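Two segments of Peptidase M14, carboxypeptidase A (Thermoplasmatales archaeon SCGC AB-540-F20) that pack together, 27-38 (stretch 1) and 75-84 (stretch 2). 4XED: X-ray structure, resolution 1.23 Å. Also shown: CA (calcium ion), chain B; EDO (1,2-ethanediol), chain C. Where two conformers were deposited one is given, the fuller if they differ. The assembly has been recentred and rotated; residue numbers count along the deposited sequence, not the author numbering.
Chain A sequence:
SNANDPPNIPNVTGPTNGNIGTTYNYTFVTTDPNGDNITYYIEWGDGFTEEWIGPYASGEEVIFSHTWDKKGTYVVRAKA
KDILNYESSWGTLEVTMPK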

# COMPACT_ATOMS: atom_id res chain seq x y z
N THR A 27 4.48 -0.74 -6.03
CA THR A 27 3.46 -1.57 -6.63
C THR A 27 2.67 -2.26 -5.52
O THR A 27 3.27 -2.89 -4.64
N PHE A 28 1.34 -2.12 -5.55
CA PHE A 28 0.45 -2.65 -4.52
C PHE A 28 -0.50 -3.62 -5.19
O PHE A 28 -1.09 -3.31 -6.25
N VAL A 29 -0.73 -4.77 -4.56
CA VAL A 29 -1.79 -5.65 -5.07
C VAL A 29 -2.27 -6.63 -4.03
O VAL A 29 -1.51 -7.12 -3.20
N THR A 30 -3.57 -6.89 -4.06
CA THR A 30 -4.12 -8.00 -3.34
C THR A 30 -5.30 -8.56 -4.13
O THR A 30 -5.68 -8.01 -5.16
N THR A 31 -5.83 -9.67 -3.63
CA THR A 31 -7.07 -10.24 -4.13
C THR A 31 -8.07 -10.37 -2.99
O THR A 31 -7.72 -10.47 -1.82
N ASP A 32 -9.35 -10.35 -3.36
CA ASP A 32 -10.42 -10.70 -2.45
C ASP A 32 -10.90 -12.10 -2.79
O ASP A 32 -11.12 -12.39 -3.96
N PRO A 33 -11.13 -12.97 -1.77
CA PRO A 33 -11.50 -14.36 -2.05
C PRO A 33 -12.82 -14.51 -2.77
O PRO A 33 -13.04 -15.56 -3.37
N ASN A 34 -13.66 -13.50 -2.68
CA ASN A 34 -14.98 -13.53 -3.31
C ASN A 34 -14.98 -12.81 -4.64
O ASN A 34 -16.02 -12.70 -5.29
N GLY A 35 -13.81 -12.29 -5.03
CA GLY A 35 -13.65 -11.52 -6.26
C GLY A 35 -14.15 -10.09 -6.18
O GLY A 35 -14.28 -9.42 -7.20
N ASP A 36 -14.40 -9.61 -4.96
CA ASP A 36 -14.95 -8.28 -4.75
C ASP A 36 -13.95 -7.20 -5.15
O ASP A 36 -12.74 -7.37 -5.01
N ASN A 37 -14.47 -6.07 -5.63
CA ASN A 37 -13.67 -4.87 -5.75
C ASN A 37 -13.20 -4.44 -4.37
O ASN A 37 -13.86 -4.72 -3.36
N ILE A 38 -12.03 -3.80 -4.33
CA ILE A 38 -11.47 -3.34 -3.05
C ILE A 38 -10.88 -1.93 -3.12
O ILE A 38 -10.52 -1.45 -4.20
N VAL A 75 8.19 2.87 7.39
CA VAL A 75 7.43 1.64 7.24
C VAL A 75 6.22 1.92 6.37
O VAL A 75 5.24 2.53 6.83
N VAL A 76 6.30 1.54 5.10
CA VAL A 76 5.18 1.68 4.19
C VAL A 76 4.23 0.50 4.49
O VAL A 76 4.67 -0.65 4.57
N ARG A 77 2.95 0.78 4.68
CA ARG A 77 1.98 -0.27 4.98
C ARG A 77 0.76 -0.10 4.10
O ARG A 77 0.37 1.03 3.75
N ALA A 78 0.14 -1.23 3.75
CA ALA A 78 -1.09 -1.19 2.99
C ALA A 78 -2.05 -2.25 3.48
O ALA A 78 -1.67 -3.39 3.71
N LYS A 79 -3.31 -1.86 3.64
CA LYS A 79 -4.42 -2.79 3.90
C LYS A 79 -5.52 -2.54 2.86
O LYS A 79 -5.47 -1.52 2.15
N ALA A 80 -6.46 -3.47 2.76
CA ALA A 80 -7.50 -3.34 1.76
C ALA A 80 -8.83 -3.69 2.42
O ALA A 80 -8.90 -4.46 3.38
N LYS A 81 -9.93 -3.16 1.88
CA LYS A 81 -11.25 -3.56 2.34
C LYS A 81 -12.13 -3.73 1.13
O LYS A 81 -11.99 -3.06 0.11
N ASP A 82 -13.03 -4.68 1.21
CA ASP A 82 -13.94 -4.88 0.12
C ASP A 82 -15.15 -3.94 0.18
O ASP A 82 -15.20 -3.06 1.00
N ILE A 83 -16.12 -4.14 -0.71
CA ILE A 83 -17.26 -3.25 -0.83
C ILE A 83 -18.13 -3.30 0.41
O ILE A 83 -18.77 -2.31 0.75
N LEU A 84 -18.14 -4.44 1.09
CA LEU A 84 -18.81 -4.60 2.38
C LEU A 84 -17.99 -4.12 3.58
O LEU A 84 -18.39 -4.30 4.73

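Packing of stretch 2 (75-84) against stretch 1 (27-38), without a direct hydrogen bond between them. Along the strand, Val-76, Ala-78 and Ala-80 point toward stretch 1, while Arg-77, Lys-79 and Lys-81 point away. Val-76 (t) brings CG1 to 4.4 Å from Phe-28 CE2, and Ala-78 CB lies 3.7 Å from Phe-28 CD2; both meet the edge of the Phe-28 ring (chi1 m, chi2 84°). Lys-79, p at chi1 and extended beyond, instead sends NZ to O1 of the 1,2-ethanediol, a 2.8 Å hydrogen bond. Ala-80 CB packs 3.8 Å from CG2 of Thr-30 (t) and 4.1 Å from CG1 of Ile-38 (p, m). Lys-81 contributes backbone: its O lies 3.2 Å from Ile-38 CA, a CA-H...O contact. Asp-82 (p) reaches the calcium ion, its OD2 2.4 Å from CA. Stretch 1 supplies Asp-32 (t) through OD1 (2.6 Å from CA) and OD2 (2.4 Å), Asn-34 (m) through OD1 (2.5 Å) and Asp-36 (m) through OD2 (2.3 Å); the shared cation lets these carboxylates crowd together, Asp-82 OD2 lying 3.3 Å from Asp-36 OD2. Ile-83 (m, m) sets CD1 3.8 Å from Asn-37 CB. At Leu-84, N donates to water 1 (3.0 Å to its O), which donates weakly to Asp-36 OD2 (3.0 Å from the same O), bridging the stretches.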

# COMPACT_ATOMS: atom_id res chain seq x y z
CB THR A 27 4.09 -2.62 -7.54
OG1 THR A 27 4.83 -1.96 -8.57
CG2 THR A 27 3.04 -3.52 -8.14
CB PHE A 28 -0.37 -1.54 -3.86
CG PHE A 28 0.46 -0.51 -3.15
CD1 PHE A 28 1.03 0.56 -3.83
CD2 PHE A 28 0.67 -0.57 -1.78
CE1 PHE A 28 1.81 1.51 -3.20
CE2 PHE A 28 1.46 0.38 -1.15
CZ PHE A 28 2.01 1.42 -1.87
CB VAL A 29 -1.32 -6.44 -6.33
CG1 VAL A 29 -0.15 -7.35 -5.99
CG2 VAL A 29 -2.47 -7.24 -6.98
CB THR A 30 -4.54 -7.60 -1.92
OG1 THR A 30 -4.65 -8.80 -1.15
CG2 THR A 30 -5.86 -6.83 -1.88
CB THR A 31 -6.85 -11.64 -4.76
OG1 THR A 31 -6.39 -12.56 -3.77
CG2 THR A 31 -5.82 -11.61 -5.85
CB ASP A 32 -11.54 -9.66 -2.58
CG ASP A 32 -12.71 -9.93 -1.64
OD1 ASP A 32 -13.59 -10.75 -2.00
OD2 ASP A 32 -12.73 -9.38 -0.51
CB PRO A 33 -11.60 -14.98 -0.65
CG PRO A 33 -10.72 -14.17 0.21
CD PRO A 33 -10.83 -12.76 -0.34
CB ASN A 34 -16.01 -12.89 -2.39
CG ASN A 34 -15.84 -13.32 -0.95
OD1 ASN A 34 -15.44 -12.55 -0.08
ND2 ASN A 34 -16.14 -14.58 -0.69
CB ASP A 36 -15.26 -8.07 -3.27
CG ASP A 36 -16.30 -9.04 -2.74
OD1 ASP A 36 -17.19 -9.49 -3.50
OD2 ASP A 36 -16.26 -9.32 -1.52
CB ASN A 37 -14.48 -3.74 -6.35
CG ASN A 37 -14.78 -3.93 -7.82
OD1 ASN A 37 -14.19 -4.76 -8.51
ND2 ASN A 37 -15.73 -3.15 -8.30
CB ILE A 38 -10.38 -4.32 -2.44
CG1 ILE A 38 -9.01 -4.23 -3.15
CG2 ILE A 38 -10.90 -5.75 -2.40
CD1 ILE A 38 -8.96 -4.81 -4.53
CB VAL A 75 7.03 1.06 8.58
CG1 VAL A 75 6.38 -0.26 8.36
CG2 VAL A 75 8.24 0.92 9.48
CB VAL A 76 5.64 1.63 2.74
CG1 VAL A 76 4.47 1.66 1.79
CG2 VAL A 76 6.61 2.76 2.46
CB ARG A 77 1.56 -0.26 6.45
CG ARG A 77 2.73 -0.32 7.42
CD ARG A 77 2.26 -0.83 8.77
NE ARG A 77 1.25 0.03 9.37
CZ ARG A 77 0.54 -0.29 10.44
NH1 ARG A 77 0.74 -1.44 11.08
NH2 ARG A 77 -0.33 0.56 10.91
CB ALA A 78 -0.82 -1.38 1.51
CB LYS A 79 -4.93 -2.68 5.34
CG LYS A 79 -5.55 -1.35 5.67
CD LYS A 79 -6.10 -1.29 7.10
CE LYS A 79 -6.46 0.16 7.48
NZ LYS A 79 -7.20 0.21 8.80
CB ALA A 80 -7.25 -4.27 0.60
CB LYS A 81 -11.85 -2.57 3.31
CG LYS A 81 -12.36 -1.30 2.69
CD LYS A 81 -12.88 -0.34 3.77
CE LYS A 81 -13.26 0.97 3.16
NZ LYS A 81 -13.84 1.91 4.16
CB ASP A 82 -14.35 -6.36 0.04
CG ASP A 82 -15.10 -6.88 1.26
OD1 ASP A 82 -15.62 -6.11 2.08
OD2 ASP A 82 -15.20 -8.13 1.36
CB ILE A 83 -18.09 -3.59 -2.10
CG1 ILE A 83 -17.20 -3.47 -3.34
CG2 ILE A 83 -19.32 -2.70 -2.23
CD1 ILE A 83 -16.37 -2.16 -3.43
CB LEU A 84 -19.23 -6.07 2.56
CG LEU A 84 -20.36 -6.53 1.63
CD1 LEU A 84 -20.46 -8.03 1.59
CD2 LEU A 84 -21.73 -5.93 1.98
CA CA B . -14.92 -10.17 0.19
C1 EDO C . -7.11 3.74 9.70
O1 EDO C . -8.04 2.84 9.12
C2 EDO C . -5.79 3.01 9.89
O2 EDO C . -5.04 3.65 10.93
O HOH W 1 -17.57 -6.78 -0.66